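Local coordinates for uncharacterized protein (Gallus gallus, PDB 3WXB) that catalyses the NAD(P)H-dependent reduction of carbonyl compounds, as a member of the short-chain dehydrogenase/reductase family, at residues Asp126-Lys131 with Ala195-Cys200; Met207-Gln212 with Cys223-Pro228. All coordinates share one frame; numbering follows the deposited sequence.

How the contacts relate
Both contacts use helix 196-216 of the Rossmann-type fold. Contact 1 lies at its N-terminal end, where the loop leading into helix 130-160 meets it. Contact 2 lies further along, where the helix packs on strand 222-227 of the parallel sheet. They follow one another along the chain, contact 1 closing before contact 2 opens. Their centres are about 21 Å apart and their nearest atoms about 7 Å apart, with no touch. Each also reaches NADPH: contact 1 through Y198 at the ribose, contact 2 through H227 and P228 at the nicotinamide. Both also touch the second subunit, so helix 196-216 borders cofactor site, sheet and dimer interface along its length.

Contact 1 of 2, residues Asp126-Lys131 with Ala195-Cys200; sequences DNETLK and ALSYRC. With NDP (NADPH dihydro-nicotinamide-adenine-dinucleotide phosphate), chain C; EDO (1,2-ethanediol), chain D.
E128 OE2 is gripped at the first turn of helix 196-216, the helix that carries the YxxxK motif of short-chain dehydrogenases, Y198 to K202. S197 N donates to E128 OE2 over 3.1 Å, with an N-H...O angle of 155°. The donor comes from above the carboxylate plane, 64° out of it. A water gives a second bond to E128 OE2, at 2.8 Å. The same water accepts from L196 N, also at 2.8 Å. A195 is the N-cap residue. The buried carboxylate meets one N-H of the first turn directly, that of S197, and that of L196 through the water. The N-terminal end of the helix would be expected to stabilise a negative charge there.

The flat carboxylate rests against S197, whose CB is 3.6 Å from both E128 OE1 and OE2. S197 OG adds at most a weak bond to E128 OE2. On the L196 side the touch is looser, with E128 OE2 3.8 Å from L196 CB. The E128 chain leaves with CG anti to the backbone N (chi1 -154°) and bends at chi2, which carries the carboxylate to the helix end. E128 OE1 takes a weak bond from T129 N, the N-cap residue of helix 130-160. M133 of that helix touches both E128 and S197, and E128 O accepts from Q149 of the second subunit.

The ring end of Y198 leads off from E128 and reaches the cofactor. Y198 OH is hydrogen-bonded to an ethanediol, probably from the crystallisation liquor, and to NADPH O2D at 2.6 Å, with O2D in plane at the ring edge.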
# COMPACT_ATOMS: atom_id res chain seq x y z
N ASP A 126 -3.19 17.40 -5.31
CA ASP A 126 -2.69 18.69 -4.82
C ASP A 126 -3.16 18.93 -3.42
O ASP A 126 -2.48 19.60 -2.65
CB ASP A 126 -3.17 19.85 -5.69
CG ASP A 126 -2.38 19.97 -6.95
OD1 ASP A 126 -1.39 19.24 -7.16
OD2 ASP A 126 -2.74 20.82 -7.76
N ASN A 127 -4.30 18.37 -3.06
CA ASN A 127 -4.72 18.66 -1.72
C ASN A 127 -4.83 17.45 -0.82
O ASN A 127 -5.46 17.52 0.24
CB ASN A 127 -5.96 19.54 -1.72
CG ASN A 127 -7.03 18.97 -2.51
OD1 ASN A 127 -7.34 17.79 -2.34
ND2 ASN A 127 -7.61 19.77 -3.41
N GLU A 128 -4.17 16.35 -1.22
CA GLU A 128 -3.93 15.24 -0.33
C GLU A 128 -3.20 15.72 0.92
O GLU A 128 -2.37 16.63 0.83
CB GLU A 128 -3.08 14.22 -1.13
CG GLU A 128 -3.21 12.78 -0.69
CD GLU A 128 -4.62 12.30 -0.27
OE1 GLU A 128 -4.93 12.40 0.92
OE2 GLU A 128 -5.34 11.71 -1.11
N THR A 129 -3.51 15.18 2.10
CA THR A 129 -2.80 15.61 3.32
C THR A 129 -2.13 14.50 4.12
O THR A 129 -2.49 13.32 3.99
CB THR A 129 -3.71 16.40 4.29
OG1 THR A 129 -4.71 15.53 4.84
CG2 THR A 129 -4.36 17.59 3.60
N LEU A 130 -1.21 14.83 5.01
CA LEU A 130 -0.68 13.87 5.95
C LEU A 130 -1.80 13.19 6.73
O LEU A 130 -1.88 12.01 6.73
CB LEU A 130 0.33 14.51 6.91
CG LEU A 130 1.06 13.77 8.03
CD1 LEU A 130 0.22 12.93 8.80
CD2 LEU A 130 2.23 13.09 7.66
N LYS A 131 -2.68 13.97 7.33
CA LYS A 131 -3.84 13.45 8.06
C LYS A 131 -4.72 12.49 7.21
O LYS A 131 -5.11 11.42 7.69
CB LYS A 131 -4.74 14.62 8.53
CG LYS A 131 -6.02 14.16 9.25
CD LYS A 131 -6.94 15.34 9.66
CE LYS A 131 -8.18 14.84 10.44
NZ LYS A 131 -9.24 14.52 9.42
N ALA A 195 -8.03 10.24 -5.65
CA ALA A 195 -8.09 9.57 -4.33
C ALA A 195 -6.84 8.77 -3.99
O ALA A 195 -6.91 7.58 -3.66
CB ALA A 195 -9.34 8.71 -4.27
N LEU A 196 -5.69 9.45 -4.01
CA LEU A 196 -4.43 8.82 -3.73
C LEU A 196 -4.39 8.07 -2.44
O LEU A 196 -3.89 6.95 -2.38
CB LEU A 196 -3.31 9.85 -3.74
CG LEU A 196 -2.63 10.13 -5.07
CD1 LEU A 196 -3.67 10.60 -6.11
CD2 LEU A 196 -1.49 11.23 -4.88
N SER A 197 -4.91 8.69 -1.36
CA SER A 197 -4.93 8.02 -0.05
C SER A 197 -5.64 6.65 -0.12
O SER A 197 -5.15 5.69 0.48
CB SER A 197 -5.59 8.89 1.05
OG SER A 197 -6.92 9.23 0.73
N TYR A 198 -6.76 6.60 -0.82
CA TYR A 198 -7.49 5.32 -1.02
C TYR A 198 -6.68 4.30 -1.87
O TYR A 198 -6.50 3.17 -1.43
CB TYR A 198 -8.78 5.58 -1.69
CG TYR A 198 -9.67 4.35 -1.89
CD1 TYR A 198 -10.41 3.83 -0.83
CD2 TYR A 198 -9.79 3.75 -3.15
CE1 TYR A 198 -11.30 2.70 -1.00
CE2 TYR A 198 -10.69 2.63 -3.33
CZ TYR A 198 -11.42 2.14 -2.26
OH TYR A 198 -12.27 1.09 -2.39
N ARG A 199 -6.13 4.74 -3.01
CA ARG A 199 -5.40 3.88 -3.95
C ARG A 199 -4.15 3.31 -3.29
O ARG A 199 -3.82 2.11 -3.40
CB ARG A 199 -5.05 4.65 -5.28
CG ARG A 199 -6.26 5.20 -6.01
CD ARG A 199 -5.83 5.81 -7.33
NE ARG A 199 -7.02 6.27 -8.01
CZ ARG A 199 -7.76 5.51 -8.82
NH1 ARG A 199 -7.40 4.23 -9.12
NH2 ARG A 199 -8.85 6.03 -9.36
N CYS A 200 -3.41 4.18 -2.61
CA CYS A 200 -2.17 3.71 -1.92
C CYS A 200 -2.55 2.70 -0.84
O CYS A 200 -1.83 1.63 -0.68
CB CYS A 200 -1.39 4.91 -1.28
SG CYS A 200 -0.64 5.94 -2.53
PA NDP C . -19.64 2.11 2.52
O1A NDP C . -19.03 3.47 2.62
O2A NDP C . -20.94 2.03 1.99
O5B NDP C . -19.66 1.41 3.85
C5B NDP C . -18.50 1.55 4.71
C4B NDP C . -18.67 0.60 5.84
O4B NDP C . -17.37 0.46 6.64
C3B NDP C . -19.71 1.07 6.88
O3B NDP C . -20.18 -0.17 7.55
C2B NDP C . -18.82 1.85 7.87
O2B NDP C . -19.41 2.02 9.18
C1B NDP C . -17.59 0.92 7.98
N9A NDP C . -16.36 1.72 8.51
C8A NDP C . -15.69 2.76 7.96
N7A NDP C . -14.72 3.13 8.82
C5A NDP C . -14.86 2.44 9.94
C6A NDP C . -14.17 2.43 11.09
N6A NDP C . -13.16 3.30 11.25
N1A NDP C . -14.49 1.55 12.06
C2A NDP C . -15.49 0.63 11.86
N3A NDP C . -16.20 0.67 10.67
C4A NDP C . -15.85 1.53 9.73
O3 NDP C . -18.53 1.28 1.64
PN NDP C . -18.87 0.00 0.72
O1N NDP C . -19.06 0.48 -0.64
O2N NDP C . -19.85 -0.88 1.38
O5D NDP C . -17.37 -0.65 0.78
C5D NDP C . -17.00 -1.78 1.59
C4D NDP C . -15.61 -2.25 1.13
O4D NDP C . -15.64 -2.49 -0.27
C3D NDP C . -14.60 -1.08 1.32
O3D NDP C . -13.41 -1.69 1.81
C2D NDP C . -14.39 -0.51 -0.02
O2D NDP C . -13.10 0.09 -0.15
C1D NDP C . -14.55 -1.72 -0.90
N1N NDP C . -14.89 -1.34 -2.30
C2N NDP C . -16.08 -0.69 -2.64
C3N NDP C . -16.35 -0.35 -3.97
C7N NDP C . -17.56 0.25 -4.37
O7N NDP C . -17.72 0.55 -5.55
N7N NDP C . -18.55 0.37 -3.43
C4N NDP C . -15.40 -0.63 -4.97
C5N NDP C . -14.19 -1.27 -4.67
C6N NDP C . -13.90 -1.61 -3.34
P2B NDP C . -20.28 3.38 9.53
O1X NDP C . -20.07 3.33 10.99
O2X NDP C . -21.60 3.05 8.96
O3X NDP C . -19.54 4.48 8.86
C1 EDO D . -14.43 2.91 -5.29
O1 EDO D . -14.31 4.28 -5.79
C2 EDO D . -13.66 1.98 -6.24
O2 EDO D . -12.78 1.32 -5.30
O HOH W 1 -5.64 12.29 -3.79

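Contact 2 of 2, residues Met207-Gln212 with Cys223-Pro228; sequences MLTRCQ and CVALHP. With NDP (NADPH dihydro-nicotinamide-adenine-dinucleotide phosphate), chain C.
The flat peptide between V224 and A225 carries the T209 methyl on one face. T209 CG2 sits almost straight above V224 C, at 3.4 Å. CG2 is anti to the backbone N of T209, which aims the methyl at the strand. T209 OG1 is turned to other partners, L205 O and N176 ND2, and stays 4.0 Å from A225 CB. One turn on, Q212 CB packs against C223 SG at 3.7 Å. The contact is buried, with no hydrogen bond between the two segments.

The end of the strand and the residue after it meet the cofactor. P228 CG lies over a face of the nicotinamide ring, 3.4 Å from NADPH C6N. The H227 ring stands oblique to it, with CE1 3.8 Å from NADPH C5N.

Helix 207-212 runs nearly antiparallel to strand 223-227, at 161° and 7.4 Å between axes. This is the helix-on-sheet packing of a beta-alpha-beta crossover, in which helix 196-216 connects strands 173-177 and 222-227. V224 makes backbone hydrogen bonds with I174 and N176 of strand 173-177. On the other edge A225 bonds likewise with L270 of strand 269-271 and A268 just before it. L208 and C211 pack on L196 of the second subunit.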
# COMPACT_ATOMS: atom_id res chain seq x y z
N MET A 207 -0.69 -6.03 -0.96
CA MET A 207 0.55 -6.44 -0.36
C MET A 207 0.34 -7.20 0.91
O MET A 207 0.97 -8.28 1.10
CB MET A 207 1.56 -5.25 -0.18
CG MET A 207 2.86 -5.68 0.56
SD MET A 207 3.79 -7.10 -0.24
CE MET A 207 4.67 -6.22 -1.53
N LEU A 208 -0.47 -6.65 1.83
CA LEU A 208 -0.72 -7.34 3.10
C LEU A 208 -1.25 -8.76 2.86
O LEU A 208 -0.78 -9.72 3.49
CB LEU A 208 -1.73 -6.57 3.94
CG LEU A 208 -2.25 -7.24 5.20
CD1 LEU A 208 -1.06 -7.58 6.24
CD2 LEU A 208 -3.38 -6.33 5.86
N THR A 209 -2.20 -8.85 1.95
CA THR A 209 -2.87 -10.13 1.66
C THR A 209 -1.84 -11.17 1.16
O THR A 209 -1.81 -12.33 1.63
CB THR A 209 -3.94 -9.94 0.61
OG1 THR A 209 -4.90 -8.96 1.02
CG2 THR A 209 -4.72 -11.25 0.35
N ARG A 210 -1.00 -10.74 0.24
CA ARG A 210 0.11 -11.55 -0.22
C ARG A 210 0.98 -12.07 0.94
O ARG A 210 1.24 -13.24 1.04
CB ARG A 210 0.94 -10.77 -1.24
CG ARG A 210 1.74 -11.57 -2.22
CD ARG A 210 0.81 -12.26 -3.13
NE ARG A 210 1.30 -12.63 -4.43
CZ ARG A 210 2.41 -13.30 -4.66
NH1 ARG A 210 3.21 -13.61 -3.68
NH2 ARG A 210 2.74 -13.64 -5.89
N CYS A 211 1.44 -11.16 1.80
CA CYS A 211 2.28 -11.54 2.92
C CYS A 211 1.54 -12.52 3.84
O CYS A 211 2.17 -13.46 4.36
CB CYS A 211 2.78 -10.31 3.76
SG CYS A 211 3.86 -9.25 2.75
N GLN A 212 0.28 -12.25 4.13
CA GLN A 212 -0.55 -13.12 4.95
C GLN A 212 -0.62 -14.52 4.29
O GLN A 212 -0.46 -15.53 4.97
CB GLN A 212 -1.94 -12.52 5.09
CG GLN A 212 -2.05 -11.30 6.02
CD GLN A 212 -3.45 -10.71 6.11
OE1 GLN A 212 -3.92 -10.32 7.20
NE2 GLN A 212 -4.10 -10.61 5.03
N CYS A 223 -5.78 -16.99 2.26
CA CYS A 223 -5.96 -15.52 2.19
C CYS A 223 -6.18 -15.07 0.77
O CYS A 223 -5.59 -15.65 -0.17
CB CYS A 223 -4.72 -14.79 2.74
SG CYS A 223 -4.25 -15.27 4.35
N VAL A 224 -7.02 -14.07 0.56
CA VAL A 224 -7.29 -13.62 -0.81
C VAL A 224 -7.78 -12.16 -0.75
O VAL A 224 -8.36 -11.78 0.26
CB VAL A 224 -8.35 -14.47 -1.53
CG1 VAL A 224 -9.78 -14.31 -0.92
CG2 VAL A 224 -8.36 -14.15 -3.03
N ALA A 225 -7.53 -11.38 -1.81
CA ALA A 225 -8.01 -9.99 -1.93
C ALA A 225 -9.08 -10.04 -2.99
O ALA A 225 -8.82 -10.63 -4.06
CB ALA A 225 -6.84 -9.10 -2.43
N LEU A 226 -10.24 -9.43 -2.76
CA LEU A 226 -11.30 -9.35 -3.77
C LEU A 226 -11.65 -7.93 -4.18
O LEU A 226 -11.78 -7.03 -3.33
CB LEU A 226 -12.61 -9.96 -3.22
CG LEU A 226 -12.57 -11.44 -2.80
CD1 LEU A 226 -13.95 -11.93 -2.37
CD2 LEU A 226 -12.01 -12.27 -3.91
N HIS A 227 -11.83 -7.72 -5.46
CA HIS A 227 -12.45 -6.51 -5.94
C HIS A 227 -13.92 -6.80 -6.14
O HIS A 227 -14.26 -7.72 -6.90
CB HIS A 227 -11.82 -6.11 -7.29
CG HIS A 227 -12.49 -4.94 -7.92
ND1 HIS A 227 -12.64 -3.73 -7.25
CD2 HIS A 227 -13.10 -4.78 -9.12
CE1 HIS A 227 -13.31 -2.89 -8.02
NE2 HIS A 227 -13.60 -3.50 -9.16
N PRO A 228 -14.83 -6.03 -5.47
CA PRO A 228 -16.28 -6.27 -5.43
C PRO A 228 -16.96 -5.70 -6.61
O PRO A 228 -18.15 -5.88 -6.77
CB PRO A 228 -16.72 -5.58 -4.14
CG PRO A 228 -15.72 -4.45 -4.01
CD PRO A 228 -14.42 -4.96 -4.50
PA NDP C . -19.64 2.11 2.52
O1A NDP C . -19.03 3.47 2.62
O2A NDP C . -20.94 2.03 1.99
O5B NDP C . -19.66 1.41 3.85
C5B NDP C . -18.50 1.55 4.71
C4B NDP C . -18.67 0.60 5.84
O4B NDP C . -17.37 0.46 6.64
C3B NDP C . -19.71 1.07 6.88
O3B NDP C . -20.18 -0.17 7.55
C2B NDP C . -18.82 1.85 7.87
O2B NDP C . -19.41 2.02 9.18
C1B NDP C . -17.59 0.92 7.98
N9A NDP C . -16.36 1.72 8.51
C8A NDP C . -15.69 2.76 7.96
N7A NDP C . -14.72 3.13 8.82
C5A NDP C . -14.86 2.44 9.94
C6A NDP C . -14.17 2.43 11.09
N6A NDP C . -13.16 3.30 11.25
N1A NDP C . -14.49 1.55 12.06
C2A NDP C . -15.49 0.63 11.86
N3A NDP C . -16.20 0.67 10.67
C4A NDP C . -15.85 1.53 9.73
O3 NDP C . -18.53 1.28 1.64
PN NDP C . -18.87 0.00 0.72
O1N NDP C . -19.06 0.48 -0.64
O2N NDP C . -19.85 -0.88 1.38
O5D NDP C . -17.37 -0.65 0.78
C5D NDP C . -17.00 -1.78 1.59
C4D NDP C . -15.61 -2.25 1.13
O4D NDP C . -15.64 -2.49 -0.27
C3D NDP C . -14.60 -1.08 1.32
O3D NDP C . -13.41 -1.69 1.81
C2D NDP C . -14.39 -0.51 -0.02
O2D NDP C . -13.10 0.09 -0.15
C1D NDP C . -14.55 -1.72 -0.90
N1N NDP C . -14.89 -1.34 -2.30
C2N NDP C . -16.08 -0.69 -2.64
C3N NDP C . -16.35 -0.35 -3.97
C7N NDP C . -17.56 0.25 -4.37
O7N NDP C . -17.72 0.55 -5.55
N7N NDP C . -18.55 0.37 -3.43
C4N NDP C . -15.40 -0.63 -4.97
C5N NDP C . -14.19 -1.27 -4.67
C6N NDP C . -13.90 -1.61 -3.34
P2B NDP C . -20.28 3.38 9.53
O1X NDP C . -20.07 3.33 10.99
O2X NDP C . -21.60 3.05 8.96
O3X NDP C . -19.54 4.48 8.86